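Local coordinates for protein putative acyl-CoA dehydrogenase (Burkholderia xenovorans, PDB 5JSC) that is a putative acyl-CoA dehydrogenase, a flavoprotein by fold and family, with flavin-adenine dinucleotide bound to its four-chain assembly, at residues Ile86-Val91 against Leu324-Glu329; Trp23-Pro28 against Val318-Trp323. All blocks are in the same frame, centred on the assembly; numbering follows the deposited sequence.

Contact 1: Ile86-Val91 against Leu324-Glu329; sequences IDTRAV and LRDQGE. With SO4 (sulfate ion), chain R; SO4 (sulfate ion), chain Q.
The carboxylate of D326 meets the first turn of helix 88-101 and accepts bonds from both T88 and R89. OD1 takes T88 N through its syn lone pair (2.9 Å) and T88 OG1 at 2.7 Å, the hydroxyl standing 41° above the carboxylate plane. OD2 receives R89 N on its syn side at 3.0 Å, while its anti lone pair accepts R89 NE in a salt bridge of 2.8 Å. Four donors thus grip two oxygens and fix the rotation of the group. The carboxylate lies at the N-terminal end of the helix, whose dipole, with R89, would be expected to stabilise its negative charge. D87 OD1 lies 3.2 Å from D326 OD2, a close approach of like charges that these donors may offset; D87 OD1 accepts from A90 N as the N-cap.

With chi1 at -38°, T88 OG1 sits beside the backbone N, and hydroxyl and N-H both address D326 OD1. OG1 in turn accepts from R325 NH1 at 2.9 Å, only 1° out of the guanidinium plane; NH1 adds a weak bond to I86 O.

The tightly bonded part gives way to ions and solvent at its margins. One water donates to both I86 O and D326 OD1. A sulfate, probably from the crystallisation liquor, joins R89 NH1 and NH2 to Q327 NE2, the last at 2.8 Å from its O3, so R89 and Q327 meet through the ion. A second sulfate accepts from I86 N; its very short approach to R325 is doubtful.

Beyond D326, G328 closes helix 298-325 with a Schellman motif. D87 OD2 is held by R29 and H30 of helix 28-44, R325 packs on I260 of helix 250-286, and L324 reaches H18 of the second subunit.

Contact 2: Trp23-Pro28 against Val318-Trp323; sequences WPFFEP and VYRAAW
A type I beta turn, W23 to F26, leads into helix 28-44 and lays two phenyl rings, F25 and F26, against one side of helix 298-325. F25 lies on the helix backbone. Y319 O and R320 CA stand over the same face of its ring, both offset toward the rim, and R320 CA lies 4.0 Å from the ring centroid, 22° off the normal, which meets the criteria for a CH-pi contact. R320 CB reaches F25 CZ at 3.8 Å. F25 CD1 also touches W323 CB at 3.5 Å, and F25 CE1 sits above one face of the W323 indole near its rim. The F25 ring and the five-membered ring of W323 are inclined by 51°, an oblique pair. W323 CG is anti to its backbone N (chi1 167°), which brings the start of the indole to F25 CD1, 3.6 Å away.

F26 meets Y319 with the tip of its ring: CZ stands 3.4 Å above the Y319 ring plane, offset toward the rim, in an oblique pair, while V318 CG1 lies over the centre of the opposite face. With atoms over both faces, and its OH bonded to E96 of helix 88-101, the Y319 ring is probably limited in its rotation. The polar end of R320 leads away from F25 to a salt bridge with D312 of the second subunit, whose own F25 meets this F25 edge-to-face.

No hydrogen bond joins the two segments. Cohesion therefore probably rests on dispersion and shape fit of buried aromatic rings against side chains and backbone of the helix, with the polar ends of Y319 and R320 paired outside the contact.

In the fold
From the N terminus, the turn at 23-28 comes first, then helix 28-44 and the start of helix 88-101; helix 298-325 arrives much later. Contact 2 closes a loop of 289 residues and contact 1 one of 232. Their segments alternate, so the loops cross rather than nest. Both end on helix 298-325, contact 2 on its last turns and contact 1 on its C-terminal end and the turn beyond, with centres about 9 Å apart. R89 NH1 to F25 O, a probable hydrogen bond, bridges them directly. Together they tie N-terminal elements to the C-terminal helical region, and both touch the second subunit.

Contact 1: Ile86-Val91 against Leu324-Glu329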
ATOM      1  N   ILE C  86       0.496  37.580  -4.304  1.00 12.59           N
ATOM      2  CA  ILE C  86       1.313  36.711  -3.467  1.00 11.23           C
ATOM      3  C   ILE C  86       1.975  35.692  -4.382  1.00 11.95           C
ATOM      4  O   ILE C  86       1.291  34.955  -5.099  1.00 13.39           O
ATOM      5  CB  ILE C  86       0.472  36.036  -2.370  1.00 11.56           C
ATOM      6  CG1 ILE C  86       0.019  37.093  -1.348  1.00 13.68           C
ATOM      7  CG2 ILE C  86       1.263  34.899  -1.707  1.00 12.85           C
ATOM      8  CD1 ILE C  86      -1.063  36.638  -0.411  1.00 16.74           C
ATOM      9  N   ASP C  87       3.310  35.679  -4.378  1.00 11.31           N
ATOM     10  CA  ASP C  87       4.121  34.757  -5.173  1.00 12.54           C
ATOM     11  C   ASP C  87       4.075  33.395  -4.488  1.00 12.62           C
ATOM     12  O   ASP C  87       4.780  33.165  -3.501  1.00 12.00           O
ATOM     13  CB  ASP C  87       5.543  35.309  -5.289  1.00 13.93           C
ATOM     14  CG  ASP C  87       6.460  34.476  -6.176  1.00 16.13           C
ATOM     15  OD1 ASP C  87       6.196  33.282  -6.412  1.00 15.65           O
ATOM     16  OD2 ASP C  87       7.487  35.035  -6.630  1.00 19.22           O
ATOM     17  N   THR C  88       3.224  32.494  -5.010  1.00 10.64           N
ATOM     18  CA  THR C  88       3.029  31.188  -4.385  1.00 10.84           C
ATOM     19  C   THR C  88       4.309  30.373  -4.410  1.00 10.19           C
ATOM     20  O   THR C  88       4.627  29.674  -3.443  1.00 11.20           O
ATOM     21  CB  THR C  88       1.917  30.407  -5.101  1.00 11.75           C
ATOM     22  OG1 THR C  88       0.865  31.300  -5.485  1.00 15.13           O
ATOM     23  CG2 THR C  88       1.348  29.342  -4.180  1.00 13.71           C
ATOM     24  N   ARG C  89       5.053  30.439  -5.512  1.00 10.32           N
ATOM     25  CA  ARG C  89       6.313  29.707  -5.580  1.00 10.28           C
ATOM     26  C   ARG C  89       7.282  30.185  -4.506  1.00 10.42           C
ATOM     27  O   ARG C  89       7.981  29.377  -3.875  1.00 11.32           O
ATOM     28  CB  ARG C  89       6.927  29.855  -6.971  1.00 11.67           C
ATOM     29  CG  ARG C  89       6.148  29.083  -8.042  1.00 11.43           C
ATOM     30  CD  ARG C  89       6.548  29.474  -9.457  1.00 11.32           C
ATOM     31  NE  ARG C  89       6.022  30.789  -9.799  1.00 12.74           N
ATOM     32  CZ  ARG C  89       6.256  31.410 -10.947  1.00 13.49           C
ATOM     33  NH1 ARG C  89       7.026  30.836 -11.864  1.00 14.27           N
ATOM     34  NH2 ARG C  89       5.724  32.607 -11.179  1.00 14.99           N
ATOM     35  N   ALA C  90       7.336  31.498  -4.278  1.00 11.24           N
ATOM     36  CA  ALA C  90       8.208  32.027  -3.236  1.00 12.34           C
ATOM     37  C   ALA C  90       7.770  31.562  -1.853  1.00  9.97           C
ATOM     38  O   ALA C  90       8.598  31.092  -1.060  1.00 11.46           O
ATOM     39  CB  ALA C  90       8.249  33.552  -3.311  1.00 13.47           C
ATOM     40  N   VAL C  91       6.472  31.683  -1.536  1.00  9.37           N
ATOM     41  CA  VAL C  91       5.999  31.242  -0.222  1.00 10.30           C
ATOM     42  C   VAL C  91       6.306  29.762  -0.011  1.00  9.37           C
ATOM     43  O   VAL C  91       6.736  29.345   1.076  1.00  9.48           O
ATOM     44  CB  VAL C  91       4.496  31.530  -0.055  1.00 11.34           C
ATOM     45  CG1 VAL C  91       3.983  30.889   1.240  1.00 11.93           C
ATOM     46  CG2 VAL C  91       4.244  33.035  -0.030  1.00 12.61           C
ATOM     47  N   LEU C 324       0.966  27.273 -11.252  1.00 10.10           N
ATOM     48  CA  LEU C 324      -0.343  27.497 -11.854  1.00  9.68           C
ATOM     49  C   LEU C 324      -1.076  28.650 -11.177  1.00 10.46           C
ATOM     50  O   LEU C 324      -1.658  29.512 -11.858  1.00 11.83           O
ATOM     51  CB  LEU C 324      -1.164  26.208 -11.790  1.00 11.14           C
ATOM     52  CG  LEU C 324      -2.557  26.267 -12.415  1.00 11.89           C
ATOM     53  CD1 LEU C 324      -2.497  26.769 -13.862  1.00 13.51           C
ATOM     54  CD2 LEU C 324      -3.218  24.884 -12.333  1.00 14.75           C
ATOM     55  N   ARG C 325      -1.057  28.698  -9.844  1.00 11.31           N
ATOM     56  CA  ARG C 325      -1.687  29.820  -9.158  1.00 12.07           C
ATOM     57  C   ARG C 325      -1.016  31.130  -9.545  1.00 11.25           C
ATOM     58  O   ARG C 325      -1.690  32.167  -9.681  1.00 12.89           O
ATOM     59  CB  ARG C 325      -1.634  29.624  -7.642  1.00 12.28           C
ATOM     60  CG  ARG C 325      -2.535  30.603  -6.920  1.00 15.51           C
ATOM     61  CD  ARG C 325      -2.349  30.672  -5.403  1.00 17.41           C
ATOM     62  NE  ARG C 325      -3.055  31.858  -4.949  1.00 24.27           N
ATOM     63  CZ  ARG C 325      -2.502  33.045  -4.720  1.00 23.50           C
ATOM     64  NH1 ARG C 325      -1.195  33.218  -4.807  1.00 21.75           N
ATOM     65  NH2 ARG C 325      -3.264  34.056  -4.348  1.00 25.94           N
ATOM     66  N   ASP C 326       0.295  31.095  -9.774  1.00 12.15           N
ATOM     67  CA  ASP C 326       1.043  32.283 -10.174  1.00 11.77           C
ATOM     68  C   ASP C 326       0.813  32.676 -11.629  1.00 11.83           C
ATOM     69  O   ASP C 326       1.354  33.704 -12.070  1.00 13.30           O
ATOM     70  CB  ASP C 326       2.536  32.063  -9.909  1.00 12.04           C
ATOM     71  CG  ASP C 326       2.863  32.049  -8.423  1.00 12.54           C
ATOM     72  OD1 ASP C 326       2.024  32.513  -7.616  1.00 13.64           O
ATOM     73  OD2 ASP C 326       3.964  31.598  -8.051  1.00 12.68           O
ATOM     74  N   GLN C 327       0.040  31.897 -12.385  1.00 11.47           N
ATOM     75  CA  GLN C 327      -0.467  32.335 -13.678  1.00 12.81           C
ATOM     76  C   GLN C 327      -1.793  33.066 -13.540  1.00 13.18           C
ATOM     77  O   GLN C 327      -2.356  33.522 -14.548  1.00 15.39           O
ATOM     78  CB  GLN C 327      -0.640  31.145 -14.633  1.00 13.35           C
ATOM     79  CG  GLN C 327       0.583  30.241 -14.740  1.00 14.55           C
ATOM     80  CD  GLN C 327       1.838  31.012 -15.086  1.00 16.86           C
ATOM     81  OE1 GLN C 327       1.947  31.603 -16.166  1.00 20.83           O
ATOM     82  NE2 GLN C 327       2.798  31.016 -14.165  1.00 16.72           N
ATOM     83  N   GLY C 328      -2.296  33.191 -12.314  1.00 12.79           N
ATOM     84  CA  GLY C 328      -3.591  33.789 -12.075  1.00 13.42           C
ATOM     85  C   GLY C 328      -4.743  32.817 -12.120  1.00 13.54           C
ATOM     86  O   GLY C 328      -5.893  33.247 -12.236  1.00 17.37           O
ATOM     87  N   GLU C 329      -4.478  31.520 -12.042  1.00 13.98           N
ATOM     88  CA  GLU C 329      -5.518  30.512 -12.168  1.00 13.96           C
ATOM     89  C   GLU C 329      -5.932  29.987 -10.801  1.00 13.30           C
ATOM     90  O   GLU C 329      -5.147  29.981  -9.849  1.00 15.71           O
ATOM     91  CB  GLU C 329      -5.043  29.353 -13.044  1.00 15.29           C
ATOM     92  CG  GLU C 329      -4.758  29.782 -14.466  1.00 19.35           C
ATOM     93  CD  GLU C 329      -6.026  30.137 -15.208  1.00 25.36           C
ATOM     94  OE1 GLU C 329      -6.957  29.306 -15.221  1.00 28.60           O
ATOM     95  OE2 GLU C 329      -6.099  31.252 -15.765  1.00 28.64           O
TER
HETATM   96  S   SO4 R 506      -3.054  36.815  -5.527  0.81 47.59           S
HETATM   97  O1  SO4 R 506      -2.799  36.351  -6.884  0.81 49.77           O
HETATM   98  O2  SO4 R 506      -3.375  38.243  -5.583  0.81 46.34           O
HETATM   99  O3  SO4 R 506      -4.193  36.078  -4.983  0.81 46.53           O
HETATM  100  O4  SO4 R 506      -1.871  36.605  -4.709  0.81 45.92           O
HETATM  101  S   SO4 Q 505       6.264  33.244 -14.646  0.70 57.26           S
HETATM  102  O1  SO4 Q 505       6.711  33.915 -15.862  0.70 57.19           O
HETATM  103  O2  SO4 Q 505       6.263  34.198 -13.538  0.70 56.66           O
HETATM  104  O3  SO4 Q 505       4.911  32.735 -14.838  0.70 58.10           O
HETATM  105  O4  SO4 Q 505       7.160  32.131 -14.342  0.70 57.03           O
HETATM  106  O   HOH W   1       0.446  34.804  -7.641  1.00 21.64           O

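Contact 2: Trp23-Pro28 against Val318-Trp323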
ATOM      1  N   TRP C  23      13.956  23.451 -12.638  1.00 13.28           N
ATOM      2  CA  TRP C  23      12.712  23.215 -13.357  1.00 14.08           C
ATOM      3  C   TRP C  23      12.159  24.524 -13.909  1.00 13.54           C
ATOM      4  O   TRP C  23      12.255  25.569 -13.248  1.00 14.75           O
ATOM      5  CB  TRP C  23      11.646  22.589 -12.454  1.00 14.56           C
ATOM      6  CG  TRP C  23      11.987  21.249 -11.916  1.00 13.02           C
ATOM      7  CD1 TRP C  23      12.936  20.386 -12.381  1.00 12.41           C
ATOM      8  CD2 TRP C  23      11.370  20.613 -10.796  1.00 13.01           C
ATOM      9  NE1 TRP C  23      12.946  19.242 -11.612  1.00 13.23           N
ATOM     10  CE2 TRP C  23      11.998  19.363 -10.625  1.00 13.69           C
ATOM     11  CE3 TRP C  23      10.363  20.994  -9.903  1.00 12.50           C
ATOM     12  CZ2 TRP C  23      11.640  18.476  -9.605  1.00 13.19           C
ATOM     13  CZ3 TRP C  23      10.004  20.114  -8.891  1.00 13.29           C
ATOM     14  CH2 TRP C  23      10.645  18.873  -8.746  1.00 13.52           C
ATOM     15  N   PRO C  24      11.532  24.495 -15.088  1.00 14.21           N
ATOM     16  CA  PRO C  24      10.986  25.726 -15.681  1.00 14.99           C
ATOM     17  C   PRO C  24       9.729  26.232 -14.994  1.00 14.13           C
ATOM     18  O   PRO C  24       9.179  27.257 -15.416  1.00 15.99           O
ATOM     19  CB  PRO C  24      10.719  25.321 -17.142  1.00 16.25           C
ATOM     20  CG  PRO C  24      10.562  23.837 -17.101  1.00 16.93           C
ATOM     21  CD  PRO C  24      11.460  23.343 -16.002  1.00 15.57           C
ATOM     22  N   PHE C  25       9.257  25.546 -13.953  1.00 13.68           N
ATOM     23  CA  PHE C  25       8.293  26.153 -13.045  1.00 12.22           C
ATOM     24  C   PHE C  25       8.867  27.371 -12.337  1.00 14.09           C
ATOM     25  O   PHE C  25       8.096  28.204 -11.854  1.00 15.33           O
ATOM     26  CB  PHE C  25       7.845  25.156 -11.971  1.00 13.28           C
ATOM     27  CG  PHE C  25       6.963  24.045 -12.464  1.00 14.09           C
ATOM     28  CD1 PHE C  25       5.841  24.307 -13.226  1.00 14.38           C
ATOM     29  CD2 PHE C  25       7.239  22.729 -12.119  1.00 16.16           C
ATOM     30  CE1 PHE C  25       5.010  23.278 -13.649  1.00 15.60           C
ATOM     31  CE2 PHE C  25       6.418  21.694 -12.546  1.00 16.55           C
ATOM     32  CZ  PHE C  25       5.305  21.969 -13.315  1.00 16.52           C
ATOM     33  N   PHE C  26      10.196  27.477 -12.232  1.00 13.83           N
ATOM     34  CA  PHE C  26      10.839  28.522 -11.450  1.00 14.85           C
ATOM     35  C   PHE C  26      11.424  29.601 -12.345  1.00 16.39           C
ATOM     36  O   PHE C  26      11.838  29.343 -13.479  1.00 20.12           O
ATOM     37  CB  PHE C  26      11.964  27.960 -10.580  1.00 15.15           C
ATOM     38  CG  PHE C  26      11.487  27.037  -9.507  1.00 13.84           C
ATOM     39  CD1 PHE C  26      10.740  27.530  -8.448  1.00 13.69           C
ATOM     40  CD2 PHE C  26      11.790  25.680  -9.551  1.00 13.62           C
ATOM     41  CE1 PHE C  26      10.299  26.680  -7.443  1.00 12.92           C
ATOM     42  CE2 PHE C  26      11.341  24.818  -8.550  1.00 13.01           C
ATOM     43  CZ  PHE C  26      10.598  25.320  -7.495  1.00 12.81           C
ATOM     44  N   GLU C  27      11.485  30.813 -11.798  1.00 16.45           N
ATOM     45  CA  GLU C  27      12.183  31.939 -12.397  1.00 18.43           C
ATOM     46  C   GLU C  27      13.510  32.163 -11.696  1.00 18.57           C
ATOM     47  O   GLU C  27      13.736  31.644 -10.601  1.00 17.83           O
ATOM     48  CB  GLU C  27      11.318  33.200 -12.306  1.00 22.22           C
ATOM     49  CG  GLU C  27      10.107  33.127 -13.200  1.00 28.35           C
ATOM     50  CD  GLU C  27      10.493  33.005 -14.664  1.00 34.53           C
ATOM     51  OE1 GLU C  27      11.524  33.590 -15.061  1.00 36.57           O
ATOM     52  OE2 GLU C  27       9.779  32.312 -15.417  1.00 37.83           O
ATOM     53  N   PRO C  28      14.436  32.919 -12.307  1.00 20.89           N
ATOM     54  CA  PRO C  28      15.716  33.181 -11.625  1.00 21.38           C
ATOM     55  C   PRO C  28      15.556  33.748 -10.223  1.00 20.85           C
ATOM     56  O   PRO C  28      16.317  33.370  -9.324  1.00 20.21           O
ATOM     57  CB  PRO C  28      16.412  34.172 -12.570  1.00 23.11           C
ATOM     58  CG  PRO C  28      15.893  33.796 -13.914  1.00 23.93           C
ATOM     59  CD  PRO C  28      14.450  33.406 -13.699  1.00 22.73           C
ATOM     60  N   VAL C 318       3.766  20.131  -5.758  1.00  9.51           N
ATOM     61  CA  VAL C 318       3.797  21.415  -5.057  1.00  9.89           C
ATOM     62  C   VAL C 318       4.014  22.549  -6.042  1.00 10.06           C
ATOM     63  O   VAL C 318       3.256  23.528  -6.072  1.00 10.14           O
ATOM     64  CB  VAL C 318       4.896  21.420  -3.977  1.00  9.13           C
ATOM     65  CG1 VAL C 318       5.132  22.843  -3.457  1.00 10.75           C
ATOM     66  CG2 VAL C 318       4.531  20.487  -2.838  1.00  9.91           C
ATOM     67  N   TYR C 319       5.057  22.439  -6.863  1.00  9.62           N
ATOM     68  CA  TYR C 319       5.423  23.579  -7.689  1.00 10.13           C
ATOM     69  C   TYR C 319       4.626  23.644  -8.983  1.00 10.58           C
ATOM     70  O   TYR C 319       4.501  24.734  -9.545  1.00 10.89           O
ATOM     71  CB  TYR C 319       6.947  23.589  -7.889  1.00 10.00           C
ATOM     72  CG  TYR C 319       7.558  23.915  -6.540  1.00  9.06           C
ATOM     73  CD1 TYR C 319       7.464  25.204  -6.017  1.00 10.85           C
ATOM     74  CD2 TYR C 319       8.139  22.927  -5.741  1.00 10.92           C
ATOM     75  CE1 TYR C 319       7.962  25.511  -4.755  1.00 11.28           C
ATOM     76  CE2 TYR C 319       8.633  23.229  -4.477  1.00 11.61           C
ATOM     77  CZ  TYR C 319       8.542  24.526  -3.986  1.00 10.94           C
ATOM     78  OH  TYR C 319       9.013  24.849  -2.736  1.00 12.03           O
ATOM     79  N   ARG C 320       3.997  22.546  -9.418  1.00 10.07           N
ATOM     80  CA  ARG C 320       2.966  22.673 -10.444  1.00 10.00           C
ATOM     81  C   ARG C 320       1.824  23.538  -9.936  1.00 10.42           C
ATOM     82  O   ARG C 320       1.383  24.467 -10.618  1.00 11.33           O
ATOM     83  CB  ARG C 320       2.449  21.291 -10.871  1.00 10.05           C
ATOM     84  CG  ARG C 320       1.397  21.311 -11.996  1.00 11.14           C
ATOM     85  CD  ARG C 320      -0.039  21.551 -11.496  1.00 13.04           C
ATOM     86  NE  ARG C 320      -0.511  20.468 -10.630  1.00 12.38           N
ATOM     87  CZ  ARG C 320      -1.176  19.402 -11.068  1.00 13.57           C
ATOM     88  NH1 ARG C 320      -1.470  19.273 -12.354  1.00 15.34           N
ATOM     89  NH2 ARG C 320      -1.552  18.458 -10.214  1.00 12.45           N
ATOM     90  N   ALA C 321       1.332  23.245  -8.729  1.00 10.33           N
ATOM     91  CA  ALA C 321       0.237  24.035  -8.172  1.00 10.03           C
ATOM     92  C   ALA C 321       0.653  25.482  -7.942  1.00 10.21           C
ATOM     93  O   ALA C 321      -0.114  26.409  -8.240  1.00 10.86           O
ATOM     94  CB  ALA C 321      -0.261  23.411  -6.866  1.00 11.03           C
ATOM     95  N   ALA C 322       1.856  25.701  -7.408  1.00 10.54           N
ATOM     96  CA  ALA C 322       2.287  27.072  -7.139  1.00  9.48           C
ATOM     97  C   ALA C 322       2.490  27.845  -8.436  1.00  9.96           C
ATOM     98  O   ALA C 322       2.050  28.998  -8.556  1.00 10.76           O
ATOM     99  CB  ALA C 322       3.566  27.071  -6.298  1.00 11.11           C
ATOM    100  N   TRP C 323       3.125  27.215  -9.428  1.00 10.59           N
ATOM    101  CA  TRP C 323       3.281  27.855 -10.731  1.00 11.78           C
ATOM    102  C   TRP C 323       1.922  28.199 -11.337  1.00 11.46           C
ATOM    103  O   TRP C 323       1.724  29.301 -11.873  1.00 10.97           O
ATOM    104  CB  TRP C 323       4.086  26.941 -11.664  1.00 10.48           C
ATOM    105  CG  TRP C 323       4.034  27.371 -13.096  1.00 11.37           C
ATOM    106  CD1 TRP C 323       4.860  28.274 -13.720  1.00 13.78           C
ATOM    107  CD2 TRP C 323       3.090  26.944 -14.079  1.00 12.30           C
ATOM    108  NE1 TRP C 323       4.484  28.426 -15.033  1.00 15.92           N
ATOM    109  CE2 TRP C 323       3.399  27.624 -15.281  1.00 14.92           C
ATOM    110  CE3 TRP C 323       2.009  26.049 -14.067  1.00 14.28           C
ATOM    111  CZ2 TRP C 323       2.670  27.436 -16.456  1.00 17.33           C
ATOM    112  CZ3 TRP C 323       1.285  25.865 -15.243  1.00 17.32           C
ATOM    113  CH2 TRP C 323       1.626  26.554 -16.418  1.00 17.31           C
TER